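Local coordinates for citrate synthase (PDB 2IBP), which probably catalyses the condensation of oxaloacetate with acetyl-CoA to citrate at the entry to the tricarboxylic acid cycle, working as a homodimer of interlinked chains, at residues V226-S231 / R387-R392. Sequence-based numbering, arbitrary orientation.
Sequences VASTLS and RIFRPR
S228 and F389 meet where the C-terminal end of helix 218-227, closed by a Schellman motif at L230, touches the chain that leaves helix 363-382 for strand 392-395. The backbone N-H of F389 donates a nearly straight bond to S228 OG (N to OG 3.1 Å, 166° at the hydrogen). Serine fits here because one small hydroxyl serves both the incoming chain and the helix, where OG is also hydrogen-bonded to V225 O. That bond suits its first torsion (chi1 77°), which sets OG between the backbone N and the carbonyl carbon. OG also lies near the plane of the F389 ring, at its edge, 3.3 Å from CD2, while S228 CB sits 3.4 Å from CD2. Phenylalanine offers a flat ring that meets the ring of Y382, their planes about 15° apart.

I388 supplies the aliphatic side of the contact: its chain is long enough to bring CD1 within 3.9 Å of T229 CG2, the two side chains crossing obliquely. Threonine pairs that methyl with a hydroxyl, and OG1 lies within hydrogen-bonding reach of both V226 O and A243 O of the second subunit, whose E27 forms a salt bridge with R387. S228 O lies 3.3 Å from I388 CA in a CA-H...O contact.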
ATOM      1  N   VAL A 226       4.813   0.452   3.399  1.00  7.76           N
ATOM      2  CA  VAL A 226       5.194   1.511   2.506  1.00  6.35           C
ATOM      3  C   VAL A 226       6.170   2.441   3.198  1.00  7.30           C
ATOM      4  O   VAL A 226       7.225   2.744   2.664  1.00  7.78           O
ATOM      5  CB  VAL A 226       3.965   2.275   1.979  1.00  7.78           C
ATOM      6  CG1 VAL A 226       4.380   3.558   1.269  1.00 10.51           C
ATOM      7  CG2 VAL A 226       3.135   1.365   1.078  1.00  9.67           C
ATOM      8  N   ALA A 227       5.860   2.851   4.424  1.00  6.94           N
ATOM      9  CA  ALA A 227       6.751   3.753   5.143  1.00  9.26           C
ATOM     10  C   ALA A 227       8.103   3.129   5.412  1.00  6.15           C
ATOM     11  O   ALA A 227       9.114   3.844   5.493  1.00  8.49           O
ATOM     12  CB  ALA A 227       6.121   4.204   6.438  1.00  8.20           C
ATOM     13  N   SER A 228       8.157   1.800   5.477  1.00  5.14           N
ATOM     14  CA  SER A 228       9.403   1.106   5.832  1.00  6.57           C
ATOM     15  C   SER A 228      10.515   1.272   4.790  1.00  4.37           C
ATOM     16  O   SER A 228      11.689   1.058   5.100  1.00  7.96           O
ATOM     17  CB  SER A 228       9.195  -0.373   6.124  1.00  7.15           C
ATOM     18  OG  SER A 228       9.034  -1.116   4.931  1.00  7.30           O
ATOM     19  N   THR A 229      10.128   1.641   3.567  1.00  6.40           N
ATOM     20  CA  THR A 229      11.071   1.899   2.486  1.00  5.23           C
ATOM     21  C   THR A 229      11.517   3.359   2.494  1.00  6.65           C
ATOM     22  O   THR A 229      12.268   3.798   1.623  1.00  9.12           O
ATOM     23  CB  THR A 229      10.451   1.649   1.110  1.00  8.59           C
ATOM     24  OG1 THR A 229       9.423   2.612   0.844  1.00  9.69           O
ATOM     25  CG2 THR A 229       9.892   0.247   0.996  1.00  9.90           C
ATOM     26  N   LEU A 230      10.992   4.100   3.465  1.00  8.85           N
ATOM     27  CA  LEU A 230      11.188   5.532   3.600  1.00  6.75           C
ATOM     28  C   LEU A 230      10.430   6.314   2.546  1.00  6.34           C
ATOM     29  O   LEU A 230      10.738   7.480   2.274  1.00 10.06           O
ATOM     30  CB  LEU A 230      12.650   5.939   3.682  1.00  7.34           C
ATOM     31  CG  LEU A 230      13.376   5.356   4.906  1.00 11.38           C
ATOM     32  CD1 LEU A 230      14.784   5.954   4.951  1.00 10.21           C
ATOM     33  CD2 LEU A 230      12.650   5.620   6.203  1.00 11.10           C
ATOM     34  N   SER A 231       9.388   5.685   1.983  1.00  7.76           N
ATOM     35  CA  SER A 231       8.483   6.357   1.079  1.00  6.82           C
ATOM     36  C   SER A 231       7.754   7.431   1.889  1.00  7.07           C
ATOM     37  O   SER A 231       7.727   7.390   3.110  1.00 10.55           O
ATOM     38  CB  SER A 231       7.489   5.373   0.460  1.00  8.72           C
ATOM     39  OG  SER A 231       6.661   6.022  -0.482  1.00 11.06           O
ATOM     40  N   ARG A 387      12.885  -0.180   9.899  1.00 12.33           N
ATOM     41  CA  ARG A 387      13.528  -1.304   9.240  1.00 11.23           C
ATOM     42  C   ARG A 387      12.641  -1.673   8.071  1.00  9.15           C
ATOM     43  O   ARG A 387      11.461  -1.939   8.256  1.00  9.58           O
ATOM     44  CB  ARG A 387      13.692  -2.516  10.152  1.00 15.13           C
ATOM     45  CG  ARG A 387      14.418  -3.698   9.500  1.00 18.06           C
ATOM     46  CD  ARG A 387      15.861  -3.334   9.209  1.00 26.84           C
ATOM     47  NE  ARG A 387      16.684  -4.482   8.836  1.00 44.62           N
ATOM     48  CZ  ARG A 387      17.398  -5.210   9.694  1.00 58.26           C
ATOM     49  NH1 ARG A 387      17.368  -4.954  10.995  1.00 52.75           N
ATOM     50  NH2 ARG A 387      18.131  -6.223   9.251  1.00 67.09           N
ATOM     51  N   ILE A 388      13.205  -1.747   6.873  1.00 10.85           N
ATOM     52  CA  ILE A 388      12.415  -2.142   5.718  1.00  8.84           C
ATOM     53  C   ILE A 388      11.881  -3.564   5.913  1.00  7.82           C
ATOM     54  O   ILE A 388      12.574  -4.451   6.413  1.00  9.88           O
ATOM     55  CB  ILE A 388      13.235  -2.052   4.436  1.00 13.89           C
ATOM     56  CG1 ILE A 388      12.362  -2.303   3.207  1.00 11.37           C
ATOM     57  CG2 ILE A 388      14.429  -2.981   4.513  1.00 13.67           C
ATOM     58  CD1 ILE A 388      13.047  -1.943   1.916  1.00 16.23           C
ATOM     59  N   PHE A 389      10.620  -3.764   5.547  1.00  9.40           N
ATOM     60  CA  PHE A 389      10.029  -5.100   5.635  1.00  8.50           C
ATOM     61  C   PHE A 389      10.647  -6.010   4.573  1.00 12.30           C
ATOM     62  O   PHE A 389      10.773  -5.625   3.408  1.00 15.49           O
ATOM     63  CB  PHE A 389       8.515  -5.060   5.568  1.00 10.04           C
ATOM     64  CG  PHE A 389       7.882  -4.589   6.846  1.00 10.24           C
ATOM     65  CD1 PHE A 389       7.627  -5.483   7.882  1.00 10.12           C
ATOM     66  CD2 PHE A 389       7.678  -3.249   7.070  1.00 10.78           C
ATOM     67  CE1 PHE A 389       7.065  -5.030   9.084  1.00 10.66           C
ATOM     68  CE2 PHE A 389       7.167  -2.799   8.269  1.00 12.78           C
ATOM     69  CZ  PHE A 389       6.857  -3.686   9.265  1.00 10.67           C
ATOM     70  N   ARG A 390      11.081  -7.187   5.019  1.00 12.47           N
ATOM     71  CA  ARG A 390      11.772  -8.157   4.175  0.50 12.25           C
ATOM     72  C   ARG A 390      11.226  -9.581   4.354  1.00 11.99           C
ATOM     73  O   ARG A 390      11.986 -10.486   4.699  1.00 11.24           O
ATOM     74  CB  ARG A 390      13.258  -8.175   4.561  0.50 10.91           C
ATOM     75  CG  ARG A 390      14.026  -6.899   4.243  0.50 20.94           C
ATOM     76  CD  ARG A 390      15.444  -6.948   4.812  0.50 16.09           C
ATOM     77  NE  ARG A 390      16.213  -5.748   4.478  0.50 16.41           N
ATOM     78  CZ  ARG A 390      17.354  -5.394   5.058  0.50 18.56           C
ATOM     79  NH1 ARG A 390      17.849  -6.114   6.056  0.50 29.75           N
ATOM     80  NH2 ARG A 390      17.980  -4.285   4.675  0.50 21.13           N
ATOM     81  N   PRO A 391       9.919  -9.785   4.168  1.00 10.21           N
ATOM     82  CA  PRO A 391       9.389 -11.135   4.316  1.00  8.78           C
ATOM     83  C   PRO A 391       9.806 -11.949   3.108  1.00 11.94           C
ATOM     84  O   PRO A 391      10.468 -11.425   2.202  1.00 12.40           O
ATOM     85  CB  PRO A 391       7.879 -10.921   4.301  1.00 12.65           C
ATOM     86  CG  PRO A 391       7.721  -9.728   3.379  1.00 13.28           C
ATOM     87  CD  PRO A 391       8.881  -8.835   3.731  1.00 14.08           C
ATOM     88  N   ARG A 392       9.422 -13.213   3.081  1.00 12.18           N
ATOM     89  CA  ARG A 392       9.777 -14.035   1.946  1.00 14.18           C
ATOM     90  C   ARG A 392       8.701 -15.048   1.677  1.00 10.76           C
ATOM     91  O   ARG A 392       7.740 -15.180   2.435  1.00 12.40           O
ATOM     92  CB  ARG A 392      11.129 -14.702   2.161  1.00 20.68           C
ATOM     93  CG  ARG A 392      11.182 -15.699   3.270  1.00 18.81           C
ATOM     94  CD  ARG A 392      12.631 -16.111   3.520  1.00 26.14           C
ATOM     95  NE  ARG A 392      12.754 -17.101   4.585  1.00 30.38           N
ATOM     96  CZ  ARG A 392      12.952 -18.404   4.394  1.00 37.54           C
ATOM     97  NH1 ARG A 392      13.086 -18.904   3.167  1.00 31.30           N
ATOM     98  NH2 ARG A 392      13.046 -19.207   5.445  1.00 35.83           N
TER